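Orotidine 5'-phosphate decarboxylase (Streptomyces avermitilis, PDB 3V75) probably catalyses the decarboxylation of orotidine 5'-phosphate to UMP, the last step of de novo UMP biosynthesis. Local coordinates at residues A34-H48 and L75-F89. Numbering follows the deposited sequence.
Sequences AMDDRGPLCVGIDPH and LGEHVAVFKPQSAFF
Val43 and Lys83 sit at the middle of a parallel ladder between strands 42-45 and 81-84: Val43 N donates to Val81 O (2.9 Å), Lys83 N to Val43 O, Ile45 N to Lys83 O, and Gln85 N to Ile45 O.

At the amino-terminal end of the strands Arg38 reaches across. Its extended chain brings NH1 to Val79 O (2.9 Å), in the guanidinium plane, and Gly76 O (2.8 Å), somewhat tilted from it, while Glu77 O lies over one face. A leucine here would probably leave both carbonyls without their shared donor and the 76-79 loop less firmly tied to helix 27-38.

Apolar contacts cover the outward face, where Ile45 CD1 rests on the Phe82 ring, 4.2 Å from its centroid, and Val43 CG2 meets Val79 CG1. Farther along, Pro47 CG lies over Phe89, and His48 CB over Phe88; with CG between the backbone N and the carbonyl carbon (chi1 46°), the imidazole points its edge at the face of Phe88, planes 75° apart.

Inside the barrel mouth, a water joins Asp46 OD1 to Lys83 NZ, which forms a salt bridge with Asp117; Asp46 OD2 is hydrogen-bonded to Ser270. The Gln85 side chain lies about 4 Å from that of Lys119, the predicted proton donor. Strands 42-45 and 81-84, joined through helix 61-75, form the first beta-alpha-beta unit of the TIM barrel.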
loop_
_atom_site.group_PDB
_atom_site.type_symbol
_atom_site.label_atom_id
_atom_site.label_comp_id
_atom_site.label_asym_id
_atom_site.label_seq_id
_atom_site.Cartn_x
_atom_site.Cartn_y
_atom_site.Cartn_z
ATOM N N ALA A 34 26.028 8.731 3.208
ATOM C CA ALA A 34 26.179 7.347 2.766
ATOM C C ALA A 34 26.539 7.300 1.274
ATOM O O ALA A 34 27.415 6.515 0.865
ATOM C CB ALA A 34 24.903 6.574 3.008
HETATM N N MSE A 35 25.861 8.099 0.463
HETATM C CA MSE A 35 26.167 8.113 -0.963
HETATM C C MSE A 35 27.561 8.660 -1.208
HETATM O O MSE A 35 28.229 8.190 -2.139
HETATM C CB MSE A 35 25.106 8.852 -1.778
HETATM C CG MSE A 35 23.765 8.063 -1.817
HETATM SE SE MSE A 35 22.601 8.570 -3.228
HETATM C CE MSE A 35 22.264 10.360 -2.662
ATOM N N ASP A 36 28.024 9.625 -0.404
ATOM C CA ASP A 36 29.402 10.124 -0.564
ATOM C C ASP A 36 30.402 9.004 -0.200
ATOM O O ASP A 36 31.425 8.809 -0.871
ATOM C CB ASP A 36 29.711 11.311 0.377
ATOM C CG ASP A 36 28.986 12.625 0.007
ATOM O OD1 ASP A 36 28.568 12.817 -1.153
ATOM O OD2 ASP A 36 28.851 13.504 0.932
ATOM N N ASP A 37 30.127 8.300 0.905
ATOM C CA ASP A 37 31.081 7.334 1.468
ATOM C C ASP A 37 31.124 6.041 0.644
ATOM O O ASP A 37 32.197 5.535 0.341
ATOM C CB ASP A 37 30.700 6.961 2.909
ATOM C CG ASP A 37 30.967 8.077 3.922
ATOM O OD1 ASP A 37 31.652 9.065 3.625
ATOM O OD2 ASP A 37 30.428 7.953 5.050
ATOM N N ARG A 38 29.972 5.489 0.299
ATOM C CA ARG A 38 29.911 4.191 -0.360
ATOM C C ARG A 38 29.613 4.288 -1.848
ATOM O O ARG A 38 29.681 3.270 -2.553
ATOM C CB ARG A 38 28.850 3.303 0.305
ATOM C CG ARG A 38 29.211 2.907 1.719
ATOM C CD ARG A 38 28.217 1.913 2.247
ATOM N NE ARG A 38 28.617 1.396 3.560
ATOM C CZ ARG A 38 28.038 0.349 4.152
ATOM N NH1 ARG A 38 27.036 -0.298 3.541
ATOM N NH2 ARG A 38 28.483 -0.075 5.343
ATOM N N GLY A 39 29.236 5.482 -2.308
ATOM C CA GLY A 39 28.924 5.699 -3.717
ATOM C C GLY A 39 27.426 5.856 -3.932
ATOM O O GLY A 39 26.595 5.368 -3.128
ATOM N N PRO A 40 27.053 6.547 -5.012
ATOM C CA PRO A 40 25.644 6.882 -5.239
ATOM C C PRO A 40 24.865 5.717 -5.887
ATOM O O PRO A 40 24.608 5.715 -7.099
ATOM C CB PRO A 40 25.716 8.108 -6.165
ATOM C CG PRO A 40 26.995 7.882 -6.921
ATOM C CD PRO A 40 27.955 7.219 -5.955
ATOM N N LEU A 41 24.425 4.779 -5.069
ATOM C CA LEU A 41 23.708 3.639 -5.590
ATOM C C LEU A 41 22.785 3.050 -4.532
ATOM O O LEU A 41 23.173 2.907 -3.365
ATOM C CB LEU A 41 24.699 2.557 -6.041
ATOM C CG LEU A 41 24.067 1.298 -6.687
ATOM C CD1 LEU A 41 23.407 1.695 -7.964
ATOM C CD2 LEU A 41 25.101 0.188 -6.913
ATOM N N CYS A 42 21.579 2.686 -4.968
ATOM C CA CYS A 42 20.645 1.895 -4.180
ATOM C C CYS A 42 20.404 0.602 -4.951
ATOM O O CYS A 42 20.142 0.643 -6.156
ATOM C CB CYS A 42 19.319 2.667 -4.070
ATOM S SG CYS A 42 18.028 1.790 -3.189
ATOM N N VAL A 43 20.502 -0.533 -4.273
ATOM C CA VAL A 43 20.292 -1.824 -4.931
ATOM C C VAL A 43 18.980 -2.402 -4.456
ATOM O O VAL A 43 18.745 -2.516 -3.238
ATOM C CB VAL A 43 21.463 -2.807 -4.650
ATOM C CG1 VAL A 43 21.154 -4.193 -5.238
ATOM C CG2 VAL A 43 22.767 -2.261 -5.227
ATOM N N GLY A 44 18.103 -2.766 -5.380
ATOM C CA GLY A 44 16.838 -3.377 -4.994
ATOM C C GLY A 44 17.078 -4.741 -4.376
ATOM O O GLY A 44 18.041 -5.456 -4.719
ATOM N N ILE A 45 16.214 -5.143 -3.444
ATOM C CA ILE A 45 16.207 -6.543 -3.025
ATOM C C ILE A 45 14.854 -7.052 -3.516
ATOM O O ILE A 45 13.792 -6.802 -2.886
ATOM C CB ILE A 45 16.363 -6.716 -1.514
ATOM C CG1 ILE A 45 17.598 -5.968 -1.013
ATOM C CG2 ILE A 45 16.438 -8.208 -1.143
ATOM C CD1 ILE A 45 17.888 -6.142 0.510
ATOM N N ASP A 46 14.883 -7.732 -4.670
ATOM C CA ASP A 46 13.691 -8.007 -5.461
ATOM C C ASP A 46 13.551 -9.497 -5.754
ATOM O O ASP A 46 13.814 -9.937 -6.885
ATOM C CB ASP A 46 13.780 -7.256 -6.804
ATOM C CG ASP A 46 13.768 -5.772 -6.626
ATOM O OD1 ASP A 46 12.965 -5.265 -5.828
ATOM O OD2 ASP A 46 14.591 -5.077 -7.258
ATOM N N PRO A 47 13.192 -10.301 -4.744
ATOM C CA PRO A 47 13.169 -11.759 -4.928
ATOM C C PRO A 47 11.875 -12.200 -5.617
ATOM O O PRO A 47 11.089 -12.986 -5.047
ATOM C CB PRO A 47 13.237 -12.311 -3.490
ATOM C CG PRO A 47 12.580 -11.183 -2.668
ATOM C CD PRO A 47 13.055 -9.900 -3.335
ATOM N N HIS A 48 11.626 -11.701 -6.822
ATOM C CA HIS A 48 10.493 -12.222 -7.592
ATOM C C HIS A 48 10.814 -13.579 -8.185
ATOM O O HIS A 48 11.986 -13.992 -8.260
ATOM C CB HIS A 48 9.999 -11.243 -8.668
ATOM C CG HIS A 48 11.075 -10.625 -9.498
ATOM N ND1 HIS A 48 11.799 -11.334 -10.442
ATOM C CD2 HIS A 48 11.515 -9.342 -9.569
ATOM C CE1 HIS A 48 12.641 -10.514 -11.049
ATOM N NE2 HIS A 48 12.498 -9.301 -10.530
ATOM N N LEU A 75 26.611 -7.682 -0.428
ATOM C CA LEU A 75 26.584 -6.243 -0.677
ATOM C C LEU A 75 26.396 -5.330 0.539
ATOM O O LEU A 75 26.601 -4.127 0.416
ATOM C CB LEU A 75 25.462 -5.928 -1.692
ATOM C CG LEU A 75 25.672 -6.561 -3.085
ATOM C CD1 LEU A 75 24.456 -6.207 -3.949
ATOM C CD2 LEU A 75 26.972 -6.095 -3.722
ATOM N N GLY A 76 26.032 -5.903 1.698
ATOM C CA GLY A 76 25.585 -5.081 2.827
ATOM C C GLY A 76 26.632 -4.096 3.304
ATOM O O GLY A 76 26.280 -2.997 3.725
ATOM N N GLU A 77 27.906 -4.465 3.224
ATOM C CA GLU A 77 28.973 -3.561 3.646
ATOM C C GLU A 77 29.422 -2.597 2.561
ATOM O O GLU A 77 30.252 -1.710 2.826
ATOM C CB GLU A 77 30.169 -4.347 4.174
ATOM C CG GLU A 77 29.789 -5.126 5.450
ATOM C CD GLU A 77 30.996 -5.776 6.156
ATOM O OE1 GLU A 77 32.169 -5.545 5.727
ATOM O OE2 GLU A 77 30.757 -6.530 7.130
ATOM N N HIS A 78 28.883 -2.759 1.349
ATOM C CA HIS A 78 29.445 -2.088 0.177
ATOM C C HIS A 78 28.543 -1.109 -0.476
ATOM O O HIS A 78 29.008 -0.190 -1.141
ATOM C CB HIS A 78 29.944 -3.134 -0.825
ATOM C CG HIS A 78 30.868 -4.108 -0.171
ATOM N ND1 HIS A 78 32.093 -3.722 0.349
ATOM C CD2 HIS A 78 30.711 -5.411 0.161
ATOM C CE1 HIS A 78 32.662 -4.760 0.949
ATOM N NE2 HIS A 78 31.846 -5.797 0.852
ATOM N N VAL A 79 27.247 -1.246 -0.273
ATOM C CA VAL A 79 26.314 -0.342 -0.964
ATOM C C VAL A 79 25.715 0.671 -0.023
ATOM O O VAL A 79 25.509 0.383 1.172
ATOM C CB VAL A 79 25.127 -1.061 -1.712
ATOM C CG1 VAL A 79 25.657 -2.063 -2.768
ATOM C CG2 VAL A 79 24.175 -1.719 -0.727
ATOM N N ALA A 80 25.489 1.871 -0.552
ATOM C CA ALA A 80 24.929 2.955 0.262
ATOM C C ALA A 80 23.528 2.607 0.778
ATOM O O ALA A 80 23.219 2.842 1.956
ATOM C CB ALA A 80 24.890 4.265 -0.505
ATOM N N VAL A 81 22.683 2.066 -0.095
ATOM C CA VAL A 81 21.267 1.895 0.213
ATOM C C VAL A 81 20.779 0.590 -0.397
ATOM O O VAL A 81 21.205 0.222 -1.511
ATOM C CB VAL A 81 20.427 3.050 -0.417
ATOM C CG1 VAL A 81 18.973 3.041 0.089
ATOM C CG2 VAL A 81 21.075 4.407 -0.162
ATOM N N PHE A 82 19.882 -0.108 0.297
ATOM C CA PHE A 82 19.085 -1.186 -0.309
ATOM C C PHE A 82 17.633 -0.802 -0.366
ATOM O O PHE A 82 17.159 -0.043 0.502
ATOM C CB PHE A 82 19.096 -2.436 0.556
ATOM C CG PHE A 82 20.370 -3.222 0.503
ATOM C CD1 PHE A 82 20.777 -3.849 -0.690
ATOM C CD2 PHE A 82 21.115 -3.432 1.654
ATOM C CE1 PHE A 82 21.932 -4.640 -0.717
ATOM C CE2 PHE A 82 22.257 -4.239 1.641
ATOM C CZ PHE A 82 22.683 -4.826 0.444
ATOM N N LYS A 83 16.897 -1.360 -1.321
ATOM C CA LYS A 83 15.454 -1.135 -1.395
ATOM C C LYS A 83 14.739 -2.464 -1.542
ATOM O O LYS A 83 14.513 -2.940 -2.653
ATOM C CB LYS A 83 15.109 -0.187 -2.544
ATOM C CG LYS A 83 13.603 0.149 -2.622
ATOM C CD LYS A 83 13.299 1.240 -3.631
ATOM C CE LYS A 83 13.342 0.754 -5.082
ATOM N NZ LYS A 83 12.280 -0.237 -5.425
ATOM N N PRO A 84 14.387 -3.105 -0.421
ATOM C CA PRO A 84 13.545 -4.298 -0.556
ATOM C C PRO A 84 12.173 -3.912 -1.064
ATOM O O PRO A 84 11.628 -2.889 -0.639
ATOM C CB PRO A 84 13.426 -4.835 0.877
ATOM C CG PRO A 84 13.770 -3.650 1.743
ATOM C CD PRO A 84 14.713 -2.782 0.976
ATOM N N GLN A 85 11.606 -4.734 -1.944
ATOM C CA GLN A 85 10.233 -4.542 -2.417
ATOM C C GLN A 85 9.339 -5.486 -1.625
ATOM O O GLN A 85 9.372 -6.691 -1.802
ATOM C CB GLN A 85 10.128 -4.800 -3.935
ATOM C CG GLN A 85 8.716 -4.877 -4.491
ATOM C CD GLN A 85 7.844 -3.744 -3.994
ATOM O OE1 GLN A 85 6.904 -3.977 -3.196
ATOM N NE2 GLN A 85 8.137 -2.524 -4.432
ATOM N N SER A 86 8.530 -4.889 -0.746
ATOM C CA SER A 86 7.705 -5.636 0.195
ATOM C C SER A 86 6.834 -6.690 -0.492
ATOM O O SER A 86 6.645 -7.776 0.063
ATOM C CB SER A 86 6.808 -4.653 0.962
ATOM O OG SER A 86 6.150 -5.321 2.015
ATOM N N ALA A 87 6.278 -6.383 -1.661
ATOM C CA ALA A 87 5.328 -7.312 -2.277
ATOM C C ALA A 87 5.902 -8.706 -2.495
ATOM O O ALA A 87 5.204 -9.705 -2.400
ATOM C CB ALA A 87 4.796 -6.759 -3.613
ATOM N N PHE A 88 7.196 -8.762 -2.835
ATOM C CA PHE A 88 7.815 -10.050 -3.150
ATOM C C PHE A 88 7.996 -10.925 -1.909
ATOM O O PHE A 88 8.159 -12.130 -2.028
ATOM C CB PHE A 88 9.148 -9.853 -3.886
ATOM C CG PHE A 88 8.995 -9.104 -5.190
ATOM C CD1 PHE A 88 8.007 -9.459 -6.099
ATOM C CD2 PHE A 88 9.849 -8.060 -5.516
ATOM C CE1 PHE A 88 7.877 -8.735 -7.332
ATOM C CE2 PHE A 88 9.711 -7.374 -6.707
ATOM C CZ PHE A 88 8.724 -7.714 -7.591
ATOM N N PHE A 89 7.966 -10.300 -0.729
ATOM C CA PHE A 89 8.010 -11.011 0.548
ATOM C C PHE A 89 6.561 -11.339 0.992
ATOM O O PHE A 89 6.275 -12.437 1.466
ATOM C CB PHE A 89 8.726 -10.130 1.589
ATOM C CG PHE A 89 10.163 -9.872 1.270
ATOM C CD1 PHE A 89 11.174 -10.649 1.856
ATOM C CD2 PHE A 89 10.510 -8.884 0.356
ATOM C CE1 PHE A 89 12.521 -10.435 1.553
ATOM C CE2 PHE A 89 11.865 -8.648 0.044
ATOM C CZ PHE A 89 12.877 -9.438 0.653
HETATM O O HOH W 1 26.749 2.438 -3.034
HETATM O O HOH W 2 31.395 1.007 -1.168
HETATM O O HOH W 3 12.967 -2.803 -4.789
#